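Local coordinates for protein soluble lytic murein transglycosylase (PDB 5OHU) that probably cleaves the glycan strands of bacterial peptidoglycan as a lytic transglycosylase, acting both within chains and from their ends, at residues Ala286-Met297 against Trp312-Arg322. Numbering follows the deposited sequence. Where two conformers were deposited one is given.
Sequences AKRFDPRALPLM and WRTRLLLRLGR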
loop_
_atom_site.group_PDB
_atom_site.type_symbol
_atom_site.label_atom_id
_atom_site.label_comp_id
_atom_site.label_asym_id
_atom_site.label_seq_id
_atom_site.Cartn_x
_atom_site.Cartn_y
_atom_site.Cartn_z
ATOM N N ALA A 286 -17.244 10.698 11.107
ATOM C CA ALA A 286 -16.438 10.337 12.268
ATOM C C ALA A 286 -15.021 10.853 12.129
ATOM O O ALA A 286 -14.411 11.251 13.122
ATOM C CB ALA A 286 -16.430 8.817 12.467
ATOM N N LYS A 287 -14.494 10.887 10.906
ATOM C CA LYS A 287 -13.158 11.425 10.701
ATOM C C LYS A 287 -13.118 12.933 10.874
ATOM O O LYS A 287 -12.027 13.499 10.998
ATOM C CB LYS A 287 -12.624 11.043 9.315
ATOM C CG LYS A 287 -12.000 9.668 9.273
ATOM C CD LYS A 287 -11.998 9.094 7.838
ATOM C CE LYS A 287 -11.408 7.696 7.844
ATOM N NZ LYS A 287 -11.197 7.169 6.453
ATOM N N ARG A 288 -14.266 13.592 10.939
ATOM C CA ARG A 288 -14.323 14.995 11.320
ATOM C C ARG A 288 -14.709 15.167 12.773
ATOM O O ARG A 288 -14.939 16.298 13.220
ATOM C CB ARG A 288 -15.307 15.744 10.432
ATOM C CG ARG A 288 -14.930 15.697 8.993
ATOM C CD ARG A 288 -16.113 16.046 8.173
ATOM N NE ARG A 288 -16.008 17.356 7.547
ATOM C CZ ARG A 288 -15.447 17.564 6.361
ATOM N NH1 ARG A 288 -14.929 16.548 5.679
ATOM N NH2 ARG A 288 -15.407 18.789 5.859
ATOM N N PHE A 289 -14.815 14.062 13.514
ATOM C CA PHE A 289 -15.108 14.104 14.939
ATOM C C PHE A 289 -16.496 14.673 15.218
ATOM O O PHE A 289 -16.714 15.379 16.204
ATOM C CB PHE A 289 -14.009 14.873 15.683
ATOM C CG PHE A 289 -12.608 14.470 15.254
ATOM C CD1 PHE A 289 -12.253 13.119 15.184
ATOM C CD2 PHE A 289 -11.658 15.430 14.893
ATOM C CE1 PHE A 289 -10.961 12.738 14.786
ATOM C CE2 PHE A 289 -10.370 15.053 14.495
ATOM C CZ PHE A 289 -10.023 13.703 14.440
ATOM N N ASP A 290 -17.452 14.347 14.363
ATOM C CA ASP A 290 -18.811 14.841 14.517
ATOM C C ASP A 290 -19.615 13.757 15.219
ATOM O O ASP A 290 -19.730 12.651 14.677
ATOM C CB ASP A 290 -19.400 15.164 13.144
ATOM C CG ASP A 290 -20.821 15.754 13.204
ATOM O OD1 ASP A 290 -21.615 15.454 14.128
ATOM O OD2 ASP A 290 -21.130 16.556 12.294
ATOM N N PRO A 291 -20.162 14.006 16.409
ATOM C CA PRO A 291 -20.844 12.922 17.140
ATOM C C PRO A 291 -22.097 12.414 16.445
ATOM O O PRO A 291 -22.614 11.354 16.829
ATOM C CB PRO A 291 -21.181 13.564 18.496
ATOM C CG PRO A 291 -21.328 15.034 18.158
ATOM C CD PRO A 291 -20.277 15.301 17.098
ATOM N N ARG A 292 -22.588 13.110 15.417
ATOM C CA ARG A 292 -23.714 12.582 14.660
ATOM C C ARG A 292 -23.355 11.268 13.965
ATOM O O ARG A 292 -24.253 10.500 13.631
ATOM C CB ARG A 292 -24.207 13.634 13.653
ATOM C CG ARG A 292 -24.995 14.768 14.312
ATOM C CD ARG A 292 -25.403 15.845 13.299
ATOM N NE ARG A 292 -24.273 16.674 12.899
ATOM C CZ ARG A 292 -24.362 17.725 12.090
ATOM N NH1 ARG A 292 -25.538 18.078 11.581
ATOM N NH2 ARG A 292 -23.262 18.402 11.785
ATOM N N ALA A 293 -22.061 10.977 13.774
ATOM C CA ALA A 293 -21.658 9.703 13.171
ATOM C C ALA A 293 -22.081 8.517 14.025
ATOM O O ALA A 293 -22.482 7.476 13.492
ATOM C CB ALA A 293 -20.145 9.684 12.958
ATOM N N LEU A 294 -22.005 8.655 15.348
ATOM C CA LEU A 294 -22.222 7.511 16.238
ATOM C C LEU A 294 -23.607 6.899 16.143
ATOM O O LEU A 294 -23.691 5.665 16.070
ATOM C CB LEU A 294 -21.935 7.906 17.689
ATOM C CG LEU A 294 -20.465 8.077 18.032
ATOM C CD1 LEU A 294 -20.369 8.713 19.394
ATOM C CD2 LEU A 294 -19.754 6.727 18.010
ATOM N N PRO A 295 -24.720 7.653 16.204
ATOM C CA PRO A 295 -26.032 6.977 16.071
ATOM C C PRO A 295 -26.204 6.315 14.720
ATOM O O PRO A 295 -26.703 5.186 14.622
ATOM C CB PRO A 295 -27.047 8.117 16.289
ATOM C CG PRO A 295 -26.280 9.176 17.083
ATOM C CD PRO A 295 -24.871 9.086 16.538
ATOM N N LEU A 296 -25.758 6.992 13.667
ATOM C CA LEU A 296 -25.818 6.437 12.324
ATOM C C LEU A 296 -25.020 5.135 12.219
ATOM O O LEU A 296 -25.513 4.127 11.700
ATOM C CB LEU A 296 -25.289 7.483 11.342
ATOM C CG LEU A 296 -25.402 7.130 9.882
ATOM C CD1 LEU A 296 -26.880 6.994 9.570
ATOM C CD2 LEU A 296 -24.702 8.164 8.968
ATOM N N MET A 297 -23.774 5.146 12.684
ATOM C CA MET A 297 -22.944 3.950 12.572
ATOM C C MET A 297 -23.500 2.829 13.437
ATOM O O MET A 297 -23.473 1.664 13.046
ATOM C CB MET A 297 -21.498 4.269 12.974
ATOM C CG MET A 297 -20.749 5.252 12.069
ATOM S SD MET A 297 -19.025 5.566 12.569
ATOM C CE MET A 297 -19.275 6.173 14.224
ATOM N N TRP A 312 -13.555 3.207 13.696
ATOM C CA TRP A 312 -13.790 4.645 13.721
ATOM C C TRP A 312 -14.894 5.006 14.690
ATOM O O TRP A 312 -14.880 6.093 15.264
ATOM C CB TRP A 312 -14.056 5.171 12.313
ATOM C CG TRP A 312 -12.766 5.593 11.812
ATOM C CD1 TRP A 312 -11.928 4.897 10.984
ATOM C CD2 TRP A 312 -12.071 6.779 12.187
ATOM N NE1 TRP A 312 -10.757 5.598 10.802
ATOM C CE2 TRP A 312 -10.818 6.752 11.537
ATOM C CE3 TRP A 312 -12.387 7.865 13.016
ATOM C CZ2 TRP A 312 -9.894 7.786 11.657
ATOM C CZ3 TRP A 312 -11.453 8.893 13.154
ATOM C CH2 TRP A 312 -10.226 8.846 12.468
ATOM N N ARG A 313 -15.823 4.093 14.921
ATOM C CA ARG A 313 -16.767 4.253 16.019
ATOM C C ARG A 313 -16.034 4.322 17.355
ATOM O O ARG A 313 -16.317 5.184 18.197
ATOM C CB ARG A 313 -17.769 3.095 16.010
ATOM C CG ARG A 313 -19.067 3.416 16.719
ATOM C CD ARG A 313 -19.902 2.181 17.071
ATOM N NE ARG A 313 -20.295 1.418 15.899
ATOM C CZ ARG A 313 -21.103 0.361 15.936
ATOM N NH1 ARG A 313 -21.404 -0.268 14.810
ATOM N NH2 ARG A 313 -21.617 -0.054 17.086
ATOM N N THR A 314 -15.049 3.430 17.560
ATOM C CA THR A 314 -14.287 3.451 18.813
ATOM C C THR A 314 -13.373 4.669 18.888
ATOM O O THR A 314 -13.270 5.310 19.943
ATOM C CB THR A 314 -13.456 2.173 18.992
ATOM O OG1 THR A 314 -14.237 1.012 18.655
ATOM C CG2 THR A 314 -13.002 2.045 20.457
ATOM N N ARG A 315 -12.707 5.007 17.778
ATOM C CA ARG A 315 -11.847 6.187 17.752
ATOM C C ARG A 315 -12.636 7.446 18.089
ATOM O O ARG A 315 -12.178 8.295 18.864
ATOM C CB ARG A 315 -11.182 6.320 16.379
ATOM C CG ARG A 315 -10.018 5.356 16.180
ATOM C CD ARG A 315 -9.489 5.309 14.742
ATOM N NE ARG A 315 -8.337 4.417 14.720
ATOM C CZ ARG A 315 -8.020 3.587 13.736
ATOM N NH1 ARG A 315 -8.758 3.530 12.636
ATOM N NH2 ARG A 315 -6.952 2.812 13.858
ATOM N N LEU A 316 -13.837 7.568 17.529
ATOM C CA LEU A 316 -14.646 8.749 17.760
ATOM C C LEU A 316 -15.045 8.848 19.229
ATOM O O LEU A 316 -14.992 9.930 19.820
ATOM C CB LEU A 316 -15.875 8.714 16.848
ATOM C CG LEU A 316 -16.900 9.850 16.949
ATOM C CD1 LEU A 316 -16.237 11.212 16.812
ATOM C CD2 LEU A 316 -17.963 9.702 15.881
ATOM N N LEU A 317 -15.417 7.723 19.846
ATOM C CA LEU A 317 -15.722 7.749 21.273
ATOM C C LEU A 317 -14.514 8.213 22.074
ATOM O O LEU A 317 -14.652 8.968 23.039
ATOM C CB LEU A 317 -16.191 6.368 21.742
ATOM C CG LEU A 317 -17.570 5.958 21.208
ATOM C CD1 LEU A 317 -17.802 4.463 21.368
ATOM C CD2 LEU A 317 -18.664 6.776 21.931
ATOM N N LEU A 318 -13.320 7.771 21.681
ATOM C CA LEU A 318 -12.110 8.202 22.371
ATOM C C LEU A 318 -11.871 9.693 22.166
ATOM O O LEU A 318 -11.516 10.406 23.107
ATOM C CB LEU A 318 -10.903 7.397 21.876
ATOM C CG LEU A 318 -10.857 5.889 22.176
ATOM C CD1 LEU A 318 -9.714 5.294 21.385
ATOM C CD2 LEU A 318 -10.680 5.573 23.654
ATOM N N ARG A 319 -12.061 10.184 20.942
ATOM C CA ARG A 319 -11.903 11.618 20.722
ATOM C C ARG A 319 -12.902 12.412 21.553
ATOM O O ARG A 319 -12.608 13.531 21.980
ATOM C CB ARG A 319 -12.066 11.958 19.243
ATOM C CG ARG A 319 -11.683 13.403 18.893
ATOM C CD ARG A 319 -10.193 13.571 18.651
ATOM N NE ARG A 319 -9.918 14.898 18.097
ATOM C CZ ARG A 319 -8.818 15.232 17.426
ATOM N NH1 ARG A 319 -7.869 14.338 17.192
ATOM N NH2 ARG A 319 -8.670 16.465 16.985
ATOM N N LEU A 320 -14.077 11.856 21.809
ATOM C CA LEU A 320 -15.074 12.600 22.553
ATOM C C LEU A 320 -14.940 12.413 24.052
ATOM O O LEU A 320 -15.754 12.963 24.799
ATOM C CB LEU A 320 -16.482 12.201 22.111
ATOM C CG LEU A 320 -16.780 12.634 20.664
ATOM C CD1 LEU A 320 -17.890 11.754 20.087
ATOM C CD2 LEU A 320 -17.124 14.119 20.557
ATOM N N GLY A 321 -13.954 11.641 24.503
ATOM C CA GLY A 321 -13.819 11.384 25.921
ATOM C C GLY A 321 -14.866 10.465 26.511
ATOM O O GLY A 321 -15.111 10.519 27.719
ATOM N N ARG A 322 -15.498 9.622 25.696
ATOM C CA ARG A 322 -16.536 8.708 26.179
ATOM C C ARG A 322 -15.940 7.329 26.484
ATOM O O ARG A 322 -16.148 6.325 25.781
ATOM C CB ARG A 322 -17.684 8.668 25.169
ATOM C CG ARG A 322 -18.485 10.022 25.226
ATOM C CD ARG A 322 -19.408 10.308 24.033
ATOM N NE ARG A 322 -20.481 9.325 23.872
ATOM C CZ ARG A 322 -21.466 9.418 22.977
ATOM N NH1 ARG A 322 -21.547 10.465 22.166
ATOM N NH2 ARG A 322 -22.375 8.458 22.889
#
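Ala286 turns its CB toward helix 307-319, where CD2 of Leu316 meets it at 3.8 Å. One residue on, the extended chain of Lys287 runs across one face of the Trp312 indole, its CG in a CH-pi contact 3.7 Å from the centroid of the six-membered ring; CD of Arg315 covers the opposite face. Phe289, at positive phi, closes helix 271-287 as the C-prime residue of a Schellman motif and sets one ring face against Arg319. The guanidinium lies nearly flat on that ring, planes 15° apart, a cation-pi stack with CZ of Arg319 3.8 Å from the Phe289 centroid. A bend at chi2 (84°) folds the Arg319 chain so that CD rests over the ring, while Thr601 OG1 accepts from NH1 and the Trp586 carbonyl from NH2, fixing the guanidinium's rotation. In the following turn Asp290 OD1 accepts from Arg292 N, a capping bond, and Arg292 grips the carboxylate side-on with NE and NH2. Leu316 is a knob among Ala286, Ala293, Leu294 and Met297, its CD2 3.6 Å from CB of Ala293. The two methyls of Leu294 diverge: CD2 touches Arg313 CG, whereas CD1 reaches Leu317 CD2 at 3.6 Å and sits over one face of the Arg322 guanidinium, which is paired with Glu325. Met297 brings CE against CA and CG of Arg313. Helices 293-300 and 307-319 form an antiparallel hairpin in the largely helical chain, their segments crossing at -152°; Arg319 ties it to the transglycosylase SLT region, consistent with an Slt70-like superhelix, helix 271-287 leads into it, and helix 323-330 packs against Arg313 and Leu317.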